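Local structure of methylornithine synthase PylB (Methanosarcina barkeri, 3T7V) at residues Ile261-Arg266 with Leu290-Asn295; Leu13-Ile18 with Ala47-Asp52; Arg88-Met93 with Gly116-Tyr121. The protein catalyses the radical-based isomerization of L-lysine to (3R)-3-methyl-D-ornithine in pyrrolysine biosynthesis, using a [4Fe-4S] cluster and S-adenosylmethionine. All blocks are in the same frame, centred on the assembly; numbering follows the deposited sequence.

Contact 1 (Ile261-Arg266 with Leu290-Asn295)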
ATOM      1  N   ILE A 261      11.840  -7.747   2.663  1.00 15.33           N
ATOM      2  CA  ILE A 261      11.808  -6.791   1.588  1.00 14.72           C
ATOM      3  C   ILE A 261      11.499  -5.393   2.108  1.00 14.20           C
ATOM      4  O   ILE A 261      11.987  -4.411   1.583  1.00 15.98           O
ATOM      5  CB  ILE A 261      10.794  -7.201   0.507  1.00 13.60           C
ATOM      6  CG1 ILE A 261      11.325  -8.515  -0.179  1.00 15.39           C
ATOM      7  CG2 ILE A 261      10.557  -6.127  -0.585  1.00 16.91           C
ATOM      8  CD1 ILE A 261      10.229  -9.156  -0.961  1.00 17.86           C
ATOM      9  N   ILE A 262      10.676  -5.289   3.174  1.00 14.32           N
ATOM     10  CA  ILE A 262      10.467  -3.953   3.843  1.00 14.10           C
ATOM     11  C   ILE A 262      11.806  -3.350   4.281  1.00 14.83           C
ATOM     12  O   ILE A 262      12.069  -2.171   4.072  1.00 16.09           O
ATOM     13  CB  ILE A 262       9.469  -4.021   5.000  1.00 14.27           C
ATOM     14  CG1 ILE A 262       8.060  -4.208   4.478  1.00 15.74           C
ATOM     15  CG2 ILE A 262       9.576  -2.765   5.856  1.00 15.98           C
ATOM     16  CD1 ILE A 262       7.083  -4.544   5.586  1.00 17.59           C
ATOM     17  N   SER A 263      12.631  -4.227   4.913  1.00 14.49           N
ATOM     18  CA  SER A 263      13.936  -3.695   5.361  1.00 15.36           C
ATOM     19  C   SER A 263      14.796  -3.287   4.177  1.00 15.72           C
ATOM     20  O   SER A 263      15.422  -2.242   4.215  1.00 17.52           O
ATOM     21  CB  SER A 263      14.680  -4.729   6.164  1.00 17.44           C
ATOM     22  OG  SER A 263      13.944  -5.081   7.321  1.00 18.77           O
ATOM     23  N   VAL A 264      14.789  -4.077   3.101  1.00 15.50           N
ATOM     24  CA  VAL A 264      15.574  -3.700   1.930  1.00 15.94           C
ATOM     25  C   VAL A 264      15.021  -2.402   1.326  1.00 15.69           C
ATOM     26  O   VAL A 264      15.785  -1.506   0.920  1.00 17.33           O
ATOM     27  CB  VAL A 264      15.533  -4.862   0.894  1.00 18.12           C
ATOM     28  CG1 VAL A 264      16.122  -4.383  -0.412  1.00 21.48           C
ATOM     29  CG2 VAL A 264      16.394  -6.022   1.444  1.00 20.98           C
ATOM     30  N   LEU A 265      13.677  -2.240   1.292  1.00 15.21           N
ATOM     31  CA  LEU A 265      13.115  -0.976   0.767  1.00 15.12           C
ATOM     32  C   LEU A 265      13.562   0.201   1.614  1.00 14.11           C
ATOM     33  O   LEU A 265      13.764   1.302   1.088  1.00 16.87           O
ATOM     34  CB  LEU A 265      11.542  -1.018   0.832  1.00 15.14           C
ATOM     35  CG  LEU A 265      10.955  -1.873  -0.328  1.00 14.98           C
ATOM     36  CD1 LEU A 265       9.421  -2.054  -0.060  1.00 17.11           C
ATOM     37  CD2 LEU A 265      11.159  -1.266  -1.694  1.00 15.54           C
ATOM     38  N   ARG A 266      13.603  -0.005   2.925  1.00 14.85           N
ATOM     39  CA  ARG A 266      14.052   1.132   3.798  1.00 15.26           C
ATOM     40  C   ARG A 266      15.519   1.481   3.519  1.00 16.63           C
ATOM     41  O   ARG A 266      15.893   2.678   3.563  1.00 18.95           O
ATOM     42  CB  ARG A 266      13.852   0.780   5.253  1.00 15.59           C
ATOM     43  CG  ARG A 266      14.360   1.804   6.289  1.00 16.50           C
ATOM     44  CD  ARG A 266      13.774   3.188   6.046  1.00 15.76           C
ATOM     45  NE  ARG A 266      12.349   3.187   6.343  1.00 15.22           N
ATOM     46  CZ  ARG A 266      11.491   4.116   5.900  1.00 16.43           C
ATOM     47  NH1 ARG A 266      11.871   5.119   5.147  1.00 17.60           N
ATOM     48  NH2 ARG A 266      10.180   3.957   6.135  1.00 16.88           N
ATOM     49  N   LEU A 290       6.563  -2.649  11.204  1.00 16.76           N
ATOM     50  CA  LEU A 290       7.254  -1.462  11.747  1.00 17.90           C
ATOM     51  C   LEU A 290       8.671  -1.768  12.240  1.00 19.54           C
ATOM     52  O   LEU A 290       9.629  -0.980  11.952  1.00 22.01           O
ATOM     53  CB  LEU A 290       6.476  -0.804  12.913  1.00 18.97           C
ATOM     54  CG  LEU A 290       5.086  -0.252  12.459  1.00 17.59           C
ATOM     55  CD1 LEU A 290       4.246   0.020  13.724  1.00 20.96           C
ATOM     56  CD2 LEU A 290       5.260   1.045  11.614  1.00 18.97           C
ATOM     57  N   ASN A 291       8.858  -2.941  12.893  1.00 17.85           N
ATOM     58  CA  ASN A 291      10.216  -3.294  13.324  1.00 20.16           C
ATOM     59  C   ASN A 291      11.112  -3.730  12.200  1.00 18.18           C
ATOM     60  O   ASN A 291      12.304  -3.891  12.414  1.00 22.77           O
ATOM     61  CB  ASN A 291      10.111  -4.378  14.390  1.00 23.56           C
ATOM     62  CG  ASN A 291       9.642  -3.815  15.710  1.00 24.21           C
ATOM     63  OD1 ASN A 291       9.840  -2.597  16.002  1.00 25.45           O
ATOM     64  ND2 ASN A 291       9.050  -4.665  16.538  1.00 27.83           N
ATOM     65  N   ALA A 292      10.598  -3.873  10.989  1.00 17.51           N
ATOM     66  CA  ALA A 292      11.452  -4.121   9.798  1.00 17.05           C
ATOM     67  C   ALA A 292      11.727  -2.789   9.035  1.00 18.70           C
ATOM     68  O   ALA A 292      12.477  -2.804   8.049  1.00 20.08           O
ATOM     69  CB  ALA A 292      10.754  -5.080   8.835  1.00 18.21           C
ATOM     70  N   GLY A 293      11.173  -1.665   9.504  1.00 17.86           N
ATOM     71  CA  GLY A 293      11.490  -0.363   8.872  1.00 19.50           C
ATOM     72  C   GLY A 293      10.331   0.406   8.278  1.00 16.15           C
ATOM     73  O   GLY A 293      10.530   1.457   7.729  1.00 17.98           O
ATOM     74  N   ALA A 294       9.128  -0.101   8.415  1.00 14.72           N
ATOM     75  CA  ALA A 294       7.981   0.672   7.905  1.00 14.44           C
ATOM     76  C   ALA A 294       7.730   1.912   8.790  1.00 15.12           C
ATOM     77  O   ALA A 294       8.125   1.972   9.948  1.00 16.44           O
ATOM     78  CB  ALA A 294       6.720  -0.195   7.885  1.00 16.10           C
ATOM     79  N   ASN A 295       7.029   2.895   8.218  1.00 14.86           N
ATOM     80  CA  ASN A 295       6.743   4.160   8.977  1.00 14.44           C
ATOM     81  C   ASN A 295       5.300   4.673   8.863  1.00 13.96           C
ATOM     82  O   ASN A 295       5.016   5.737   9.317  1.00 15.66           O
ATOM     83  CB  ASN A 295       7.802   5.243   8.668  1.00 16.66           C
ATOM     84  CG  ASN A 295       7.732   5.741   7.219  1.00 17.76           C
ATOM     85  OD1 ASN A 295       7.165   5.144   6.385  1.00 17.48           O
ATOM     86  ND2 ASN A 295       8.384   6.803   6.934  1.00 24.46           N
TER
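S263, on helix 258-268, lies opposite A292, their CA atoms 5.1 Å apart, where the C-terminal end of helix 278-291 turns toward strand 296-300. At G293 the chain takes a positive phi (120°) and bonds back into the last helical turn, a backbone that calls for glycine; a CB here would also crowd R266. The S263 hydroxyl donates from OG to A292 O at 2.8 Å, on a lone pair in the carbonyl plane. I262 packs beside it, its CG2 4.0 Å from A292 CB and 3.7 Å from A294 N. R266, its chain bent at chi2 and chi3, brings its guanidinium edge-on to G293 O, which accepts from NE at 2.9 Å and NH2 at 3.0 Å and lies in the guanidinium plane. NH1 bonds to P270 O and R272 O, and the N295 side chain, bonded through OD1 to I274 N, crosses that of R266 at about a right angle. An alanine in place of R266 would probably leave G293 O without both donors and the carbonyls of P270 and R272 without their shared NH1. Three backbone carbonyls are thus tied to one arginine around a Schellman motif, the C-terminal cap of a TIM-barrel helix.

Contact 2 (Leu13-Ile18 with Ala47-Asp52)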
ATOM      1  N   LEU A  13      25.754  -1.049   8.516  1.00 45.68           N
ATOM      2  CA  LEU A  13      24.994  -0.941   7.264  1.00 40.10           C
ATOM      3  C   LEU A  13      23.989   0.209   7.331  1.00 36.93           C
ATOM      4  O   LEU A  13      23.924   0.980   6.401  1.00 36.96           O
ATOM      5  CB  LEU A  13      24.254  -2.240   6.854  1.00 32.87           C
ATOM      6  CG  LEU A  13      23.338  -2.140   5.616  1.00 34.85           C
ATOM      7  CD1 LEU A  13      24.067  -1.609   4.373  1.00 35.45           C
ATOM      8  CD2 LEU A  13      22.645  -3.481   5.292  1.00 41.11           C
ATOM      9  N   GLY A  14      23.282   0.356   8.450  1.00 38.45           N
ATOM     10  CA  GLY A  14      22.349   1.512   8.592  1.00 31.90           C
ATOM     11  C   GLY A  14      23.055   2.863   8.502  1.00 35.57           C
ATOM     12  O   GLY A  14      22.618   3.788   7.813  1.00 37.17           O
ATOM     13  N   ASP A  15      24.200   2.954   9.164  1.00 36.33           N
ATOM     14  CA  ASP A  15      25.067   4.169   9.119  1.00 40.78           C
ATOM     15  C   ASP A  15      25.522   4.533   7.706  1.00 43.71           C
ATOM     16  O   ASP A  15      25.530   5.703   7.322  1.00 46.19           O
ATOM     17  CB  ASP A  15      26.324   3.968   9.963  1.00 43.25           C
ATOM     18  CG  ASP A  15      26.012   3.649  11.437  1.00 69.41           C
ATOM     19  OD1 ASP A  15      24.930   4.041  11.944  1.00 63.40           O
ATOM     20  OD2 ASP A  15      26.871   3.012  12.096  1.00 85.82           O
ATOM     21  N   LYS A  16      25.983   3.485   6.985  1.00 44.19           N
ATOM     22  CA  LYS A  16      26.411   3.655   5.621  1.00 42.94           C
ATOM     23  C   LYS A  16      25.239   4.245   4.785  1.00 35.73           C
ATOM     24  O   LYS A  16      25.392   5.212   4.049  1.00 33.68           O
ATOM     25  CB  LYS A  16      26.937   2.286   5.032  1.00 51.53           C
ATOM     26  CG  LYS A  16      28.215   1.710   5.688  1.00 55.66           C
ATOM     27  CD  LYS A  16      28.455   0.240   5.315  1.00 71.75           C
ATOM     28  CE  LYS A  16      28.751   0.034   3.820  1.00 86.39           C
ATOM     29  NZ  LYS A  16      29.179  -1.369   3.495  1.00 95.93           N
ATOM     30  N   VAL A  17      24.049   3.674   4.917  1.00 31.41           N
ATOM     31  CA  VAL A  17      22.906   4.191   4.178  1.00 31.90           C
ATOM     32  C   VAL A  17      22.515   5.623   4.524  1.00 28.22           C
ATOM     33  O   VAL A  17      22.194   6.444   3.641  1.00 31.46           O
ATOM     34  CB  VAL A  17      21.716   3.206   4.348  1.00 24.60           C
ATOM     35  CG1 VAL A  17      20.420   3.793   3.826  1.00 23.34           C
ATOM     36  CG2 VAL A  17      22.097   1.927   3.605  1.00 25.79           C
ATOM     37  N   ILE A  18      22.544   5.922   5.813  1.00 30.57           N
ATOM     38  CA  ILE A  18      22.278   7.285   6.303  1.00 32.97           C
ATOM     39  C   ILE A  18      23.224   8.277   5.614  1.00 40.01           C
ATOM     40  O   ILE A  18      22.801   9.365   5.195  1.00 42.72           O
ATOM     41  CB  ILE A  18      22.319   7.365   7.868  1.00 33.26           C
ATOM     42  CG1 ILE A  18      21.088   6.643   8.428  1.00 30.23           C
ATOM     43  CG2 ILE A  18      22.380   8.824   8.376  1.00 39.09           C
ATOM     44  CD1 ILE A  18      21.272   6.249   9.889  1.00 33.22           C
ATOM     45  N   ALA A  47      17.600  -1.463   9.200  1.00 19.51           N
ATOM     46  CA  ALA A  47      16.484  -0.657   8.662  1.00 18.71           C
ATOM     47  C   ALA A  47      15.843   0.220   9.752  1.00 18.87           C
ATOM     48  O   ALA A  47      15.447   1.352   9.452  1.00 20.32           O
ATOM     49  CB  ALA A  47      15.455  -1.609   8.048  1.00 22.17           C
ATOM     50  N   ARG A  48      15.701  -0.256  10.979  1.00 20.32           N
ATOM     51  CA  ARG A  48      15.159   0.641  12.010  1.00 20.56           C
ATOM     52  C   ARG A  48      16.121   1.823  12.278  1.00 21.82           C
ATOM     53  O   ARG A  48      15.656   2.927  12.538  1.00 23.27           O
ATOM     54  CB  ARG A  48      14.936  -0.136  13.300  1.00 20.84           C
ATOM     55  CG  ARG A  48      13.819  -1.157  13.276  1.00 22.34           C
ATOM     56  CD  ARG A  48      13.422  -1.622  14.688  1.00 23.54           C
ATOM     57  NE  ARG A  48      14.556  -2.277  15.407  1.00 25.54           N
ATOM     58  CZ  ARG A  48      14.836  -3.564  15.357  1.00 23.92           C
ATOM     59  NH1 ARG A  48      14.136  -4.394  14.568  1.00 27.97           N
ATOM     60  NH2 ARG A  48      15.875  -4.017  16.081  1.00 29.44           N
ATOM     61  N   LYS A  49      17.447   1.615  12.226  1.00 22.08           N
ATOM     62  CA  LYS A  49      18.347   2.746  12.400  1.00 23.96           C
ATOM     63  C   LYS A  49      18.107   3.846  11.371  1.00 22.94           C
ATOM     64  O   LYS A  49      18.061   5.042  11.656  1.00 22.84           O
ATOM     65  CB  LYS A  49      19.802   2.268  12.285  1.00 26.41           C
ATOM     66  CG  LYS A  49      20.829   3.347  12.693  1.00 37.91           C
ATOM     67  CD  LYS A  49      22.289   2.909  12.555  1.00 46.22           C
ATOM     68  CE  LYS A  49      22.663   1.858  13.582  1.00 62.01           C
ATOM     69  NZ  LYS A  49      23.994   1.235  13.263  1.00 80.39           N
ATOM     70  N   VAL A  50      17.901   3.424  10.120  1.00 20.26           N
ATOM     71  CA  VAL A  50      17.691   4.365   9.016  1.00 19.06           C
ATOM     72  C   VAL A  50      16.343   5.041   9.228  1.00 19.44           C
ATOM     73  O   VAL A  50      16.254   6.271   9.173  1.00 20.42           O
ATOM     74  CB  VAL A  50      17.722   3.609   7.624  1.00 17.83           C
ATOM     75  CG1 VAL A  50      17.439   4.594   6.504  1.00 20.90           C
ATOM     76  CG2 VAL A  50      19.119   3.028   7.444  1.00 21.47           C
ATOM     77  N   ARG A  51      15.306   4.241   9.498  1.00 19.29           N
ATOM     78  CA  ARG A  51      13.972   4.844   9.691  1.00 20.17           C
ATOM     79  C   ARG A  51      13.943   5.813  10.892  1.00 21.92           C
ATOM     80  O   ARG A  51      13.372   6.892  10.800  1.00 22.64           O
ATOM     81  CB  ARG A  51      13.003   3.744   9.997  1.00 18.66           C
ATOM     82  CG  ARG A  51      11.526   4.110   9.908  1.00 22.35           C
ATOM     83  CD  ARG A  51      10.885   4.301  11.236  1.00 26.42           C
ATOM     84  NE  ARG A  51      11.363   3.540  12.389  1.00 22.43           N
ATOM     85  CZ  ARG A  51      10.938   2.331  12.753  1.00 22.34           C
ATOM     86  NH1 ARG A  51       9.990   1.716  12.084  1.00 23.17           N
ATOM     87  NH2 ARG A  51      11.431   1.735  13.830  1.00 25.52           N
ATOM     88  N   ASP A  52      14.662   5.459  11.966  1.00 21.19           N
ATOM     89  CA  ASP A  52      14.638   6.307  13.167  1.00 22.69           C
ATOM     90  C   ASP A  52      15.386   7.607  12.891  1.00 22.38           C
ATOM     91  O   ASP A  52      15.040   8.658  13.411  1.00 25.60           O
ATOM     92  CB  ASP A  52      15.291   5.569  14.354  1.00 25.83           C
ATOM     93  CG  ASP A  52      14.463   4.369  14.884  1.00 35.38           C
ATOM     94  OD1 ASP A  52      13.272   4.146  14.518  1.00 31.81           O
ATOM     95  OD2 ASP A  52      15.036   3.600  15.718  1.00 38.86           O
TER
HETATM   96  O   HOH W   1      23.138  -0.803  11.153  1.00 52.13           O
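G14 and V50 mark the closest point of a helix-helix packing contact on the periphery of the barrel, with CA atoms 5.5 Å apart, where the short N-terminal helix 13-18 lies against helix 37-55. The two segment axes approach to 8.2 Å and run in broadly the same direction, 36° apart. Glycine permits this closeness: a CB at position 14 would press tightly on K49 CB. Instead V50 sits against the G14 backbone, its CG2, beside the backbone N and anti to the carbonyl carbon, coming 3.6 Å from G14 O. The same methyl meets V17 CG1 at 3.9 Å, the two valines crossing at about a right angle. I18 extends the apolar patch: its CG1 lies near V50 CG2, while CD1 reaches the K49 backbone and, at 4.1 Å, K49 CG. On the more exposed flank K49 runs out over the first turn of helix 13-18, its chain bent at chi3, and NZ forms a salt bridge with D15 OD1, through a weak hydrogen bond of 3.2 Å. A water accepts from both K49 NZ and G14 N, the latter at 2.9 Å, linking the ammonium to the start of the helix. Beyond V50 lie L267 and P270; L13 also reaches L267 and V17 also reaches P270, so helix 13-18 packs against helix 37-55 and also touches helix 258-268 and the loop after it, outside the barrel strands.

Contact 3 (Arg88-Met93 with Gly116-Tyr121)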
ATOM      1  N   ARG A  88     -20.611  -8.217  -3.602  1.00 14.90           N
ATOM      2  CA  ARG A  88     -20.002  -6.945  -4.004  1.00 13.49           C
ATOM      3  C   ARG A  88     -20.913  -5.820  -3.557  1.00 13.37           C
ATOM      4  O   ARG A  88     -22.140  -5.968  -3.491  1.00 16.34           O
ATOM      5  CB  ARG A  88     -19.905  -6.834  -5.503  1.00 15.24           C
ATOM      6  CG  ARG A  88     -18.825  -7.843  -5.978  1.00 18.01           C
ATOM      7  CD  ARG A  88     -18.583  -7.724  -7.407  1.00 18.48           C
ATOM      8  NE  ARG A  88     -17.895  -8.861  -7.964  1.00 13.80           N
ATOM      9  CZ  ARG A  88     -16.576  -8.871  -8.210  1.00 12.09           C
ATOM     10  NH1 ARG A  88     -15.762  -7.839  -7.937  1.00 12.81           N
ATOM     11  NH2 ARG A  88     -16.056  -9.951  -8.799  1.00 13.58           N
ATOM     12  N   TYR A  89     -20.299  -4.698  -3.171  1.00 12.43           N
ATOM     13  CA  TYR A  89     -21.068  -3.559  -2.715  1.00 12.49           C
ATOM     14  C   TYR A  89     -20.576  -2.287  -3.347  1.00 12.31           C
ATOM     15  O   TYR A  89     -19.404  -2.223  -3.801  1.00 12.48           O
ATOM     16  CB  TYR A  89     -21.044  -3.474  -1.159  1.00 13.45           C
ATOM     17  CG  TYR A  89     -19.673  -3.162  -0.547  1.00 12.68           C
ATOM     18  CD1 TYR A  89     -18.867  -4.166  -0.010  1.00 14.57           C
ATOM     19  CD2 TYR A  89     -19.201  -1.819  -0.497  1.00 12.27           C
ATOM     20  CE1 TYR A  89     -17.641  -3.881   0.567  1.00 14.00           C
ATOM     21  CE2 TYR A  89     -17.912  -1.516   0.043  1.00 13.22           C
ATOM     22  CZ  TYR A  89     -17.191  -2.544   0.600  1.00 13.24           C
ATOM     23  OH  TYR A  89     -15.955  -2.224   1.136  1.00 13.66           O
ATOM     24  N   ARG A  90     -21.384  -1.246  -3.287  1.00 12.32           N
ATOM     25  CA  ARG A  90     -21.005   0.096  -3.820  1.00 12.18           C
ATOM     26  C   ARG A  90     -21.637   1.075  -2.861  1.00 11.94           C
ATOM     27  O   ARG A  90     -22.871   1.163  -2.760  1.00 13.56           O
ATOM     28  CB  ARG A  90     -21.529   0.252  -5.229  1.00 13.62           C
ATOM     29  CG  ARG A  90     -21.183   1.606  -5.841  1.00 15.41           C
ATOM     30  CD  ARG A  90     -21.773   1.756  -7.247  1.00 14.68           C
ATOM     31  NE  ARG A  90     -21.248   0.730  -8.207  1.00 13.25           N
ATOM     32  CZ  ARG A  90     -21.929  -0.252  -8.793  1.00 13.79           C
ATOM     33  NH1 ARG A  90     -23.234  -0.550  -8.432  1.00 18.76           N
ATOM     34  NH2 ARG A  90     -21.367  -0.965  -9.709  1.00 15.35           N
ATOM     35  N   LEU A  91     -20.826   1.736  -2.042  1.00 12.55           N
ATOM     36  CA  LEU A  91     -21.371   2.644  -0.978  1.00 11.99           C
ATOM     37  C   LEU A  91     -22.175   3.748  -1.657  1.00 12.04           C
ATOM     38  O   LEU A  91     -21.797   4.324  -2.692  1.00 14.62           O
ATOM     39  CB  LEU A  91     -20.250   3.301  -0.201  1.00 12.73           C
ATOM     40  CG  LEU A  91     -19.336   2.318   0.547  1.00 13.56           C
ATOM     41  CD1 LEU A  91     -18.317   3.139   1.311  1.00 15.42           C
ATOM     42  CD2 LEU A  91     -20.156   1.387   1.503  1.00 17.21           C
ATOM     43  N   THR A  92     -23.363   4.048  -1.055  1.00 12.13           N
ATOM     44  CA  THR A  92     -24.102   5.192  -1.510  1.00 12.26           C
ATOM     45  C   THR A  92     -23.481   6.512  -0.940  1.00 13.36           C
ATOM     46  O   THR A  92     -22.654   6.427  -0.020  1.00 13.32           O
ATOM     47  CB  THR A  92     -25.566   5.138  -0.979  1.00 13.66           C
ATOM     48  OG1 THR A  92     -25.493   5.199   0.453  1.00 14.82           O
ATOM     49  CG2 THR A  92     -26.257   3.899  -1.474  1.00 15.68           C
ATOM     50  N   MET A  93     -23.930   7.670  -1.453  1.00 14.60           N
ATOM     51  CA  MET A  93     -23.442   8.924  -0.920  1.00 16.97           C
ATOM     52  C   MET A  93     -23.715   9.031   0.559  1.00 14.18           C
ATOM     53  O   MET A  93     -22.865   9.548   1.307  1.00 15.53           O
ATOM     54  CB  MET A  93     -24.093  10.096  -1.685  1.00 23.75           C
ATOM     55  CG  MET A  93     -23.456  11.437  -1.339  1.00 34.01           C
ATOM     56  SD  MET A  93     -21.627  11.378  -1.556  1.00 48.25           S
ATOM     57  CE  MET A  93     -21.315  10.331  -3.010  1.00 41.69           C
ATOM     58  N   GLY A 116     -12.367  -1.236  -6.870  1.00 11.21           N
ATOM     59  CA  GLY A 116     -12.087  -1.987  -8.125  1.00 11.71           C
ATOM     60  C   GLY A 116     -12.317  -1.071  -9.323  1.00 11.93           C
ATOM     61  O   GLY A 116     -12.789   0.084  -9.125  1.00 12.39           O
ATOM     62  N   GLU A 117     -11.982  -1.502 -10.521  1.00 11.04           N
ATOM     63  CA  GLU A 117     -12.288  -0.700 -11.700  1.00 11.05           C
ATOM     64  C   GLU A 117     -13.783  -0.902 -11.946  1.00 11.26           C
ATOM     65  O   GLU A 117     -14.197  -1.696 -12.769  1.00 12.46           O
ATOM     66  CB  GLU A 117     -11.437  -1.127 -12.890  1.00 12.04           C
ATOM     67  CG  GLU A 117      -9.940  -0.851 -12.644  1.00 13.05           C
ATOM     68  CD  GLU A 117      -9.171  -0.623 -13.941  1.00 16.63           C
ATOM     69  OE1 GLU A 117      -9.748  -0.589 -15.031  1.00 20.25           O
ATOM     70  OE2 GLU A 117      -7.914  -0.449 -13.760  1.00 15.16           O
ATOM     71  N   ASP A 118     -14.580  -0.072 -11.231  1.00 11.20           N
ATOM     72  CA  ASP A 118     -16.058  -0.308 -11.219  1.00 11.51           C
ATOM     73  C   ASP A 118     -16.626   0.344 -12.480  1.00 12.78           C
ATOM     74  O   ASP A 118     -16.526   1.574 -12.619  1.00 12.31           O
ATOM     75  CB  ASP A 118     -16.573   0.355  -9.934  1.00 11.77           C
ATOM     76  CG  ASP A 118     -18.081   0.298  -9.814  1.00 11.85           C
ATOM     77  OD1 ASP A 118     -18.743  -0.159 -10.713  1.00 13.85           O
ATOM     78  OD2 ASP A 118     -18.512   0.781  -8.743  1.00 12.34           O
ATOM     79  N   PRO A 119     -17.348  -0.446 -13.273  1.00 12.47           N
ATOM     80  CA  PRO A 119     -17.975   0.131 -14.463  1.00 15.13           C
ATOM     81  C   PRO A 119     -18.847   1.337 -14.212  1.00 14.42           C
ATOM     82  O   PRO A 119     -18.964   2.197 -15.048  1.00 17.99           O
ATOM     83  CB  PRO A 119     -18.851  -1.048 -14.982  1.00 17.93           C
ATOM     84  CG  PRO A 119     -18.160  -2.275 -14.466  1.00 18.74           C
ATOM     85  CD  PRO A 119     -17.534  -1.913 -13.147  1.00 14.73           C
ATOM     86  N   TYR A 120     -19.522   1.414 -13.047  1.00 12.79           N
ATOM     87  CA  TYR A 120     -20.327   2.581 -12.701  1.00 13.76           C
ATOM     88  C   TYR A 120     -19.500   3.880 -12.705  1.00 14.23           C
ATOM     89  O   TYR A 120     -19.916   4.916 -13.242  1.00 14.93           O
ATOM     90  CB  TYR A 120     -20.973   2.334 -11.348  1.00 15.08           C
ATOM     91  CG  TYR A 120     -21.751   3.553 -10.850  1.00 15.05           C
ATOM     92  CD1 TYR A 120     -23.030   3.840 -11.333  1.00 20.41           C
ATOM     93  CD2 TYR A 120     -21.192   4.416  -9.899  1.00 15.71           C
ATOM     94  CE1 TYR A 120     -23.745   4.980 -10.926  1.00 20.20           C
ATOM     95  CE2 TYR A 120     -21.856   5.553  -9.452  1.00 17.81           C
ATOM     96  CZ  TYR A 120     -23.184   5.770  -9.955  1.00 18.51           C
ATOM     97  OH  TYR A 120     -23.822   6.896  -9.507  1.00 26.39           O
ATOM     98  N   TYR A 121     -18.315   3.829 -12.068  1.00 12.37           N
ATOM     99  CA  TYR A 121     -17.464   5.016 -12.022  1.00 13.31           C
ATOM    100  C   TYR A 121     -16.699   5.205 -13.323  1.00 14.84           C
ATOM    101  O   TYR A 121     -16.427   6.363 -13.682  1.00 20.48           O
ATOM    102  CB  TYR A 121     -16.494   4.940 -10.820  1.00 12.69           C
ATOM    103  CG  TYR A 121     -17.209   5.123  -9.508  1.00 11.20           C
ATOM    104  CD1 TYR A 121     -17.567   6.402  -9.078  1.00 13.35           C
ATOM    105  CD2 TYR A 121     -17.543   4.025  -8.652  1.00 11.33           C
ATOM    106  CE1 TYR A 121     -18.219   6.613  -7.892  1.00 14.50           C
ATOM    107  CE2 TYR A 121     -18.243   4.213  -7.477  1.00 12.49           C
ATOM    108  CZ  TYR A 121     -18.548   5.503  -7.073  1.00 13.49           C
ATOM    109  OH  TYR A 121     -19.198   5.770  -5.862  1.00 16.51           O
TER
HETATM  110  O   HOH W   2     -19.388   3.923  -3.944  1.00 15.17           O
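R90 reaches D118 on a chain that runs extended from the backbone, CG anti to the backbone N (chi1 180°), until chi3, at -61°, bends NE out of that line. D118 also holds its CG anti to the backbone N, and the nearly coplanar guanidinium and carboxylate meet side-on in a two-bond salt bridge. NE donates to the syn lone pair of OD2 at 2.8 Å and almost straight (175°), while NH2 donates to OD1 at 2.9 Å. Y120 packs over one guanidinium face, with its CB 3.5 Å from R90 NE, and its ring lies obliquely to R90 CD. OD1 takes a second bond, 2.9 Å from Y120 N, which arrives from above the carboxylate plane; OD2 is also bonded by S68 OG. Two donors on each oxygen should hold the carboxylate against rotation, and it probably stays ionised. A water also bridges the segments, donating to L91 O and accepting from Y121 OH, both at 2.7 Å. D118 is thus the N-cap of helix 119-123, just after strand 110-115, in a loop of the radical SAM barrel whose G116 touches both S-adenosylmethionine and the iron-sulfur cluster.

From the N terminus, contact 2 comes first, closing a largely helical loop between 13-18 and 47-52. Contact 3 then spans helix 93-103 and strand 110-115, and contact 1 closes the last loop, which holds strand 275-277 and most of helix 278-291. The three follow in series; none nests in or crosses another. Contacts 1 and 2 are neighbours, centres 10 Å apart, and are joined by R51 of helix 37-55, whose NH1 probably bonds to L290 O and A294 O, so that the N-terminal helices are tied to the late part of the barrel. Contact 3 lies on the opposite side of the chain's centre, about 33 Å from contact 1 between centres, beside the cofactors.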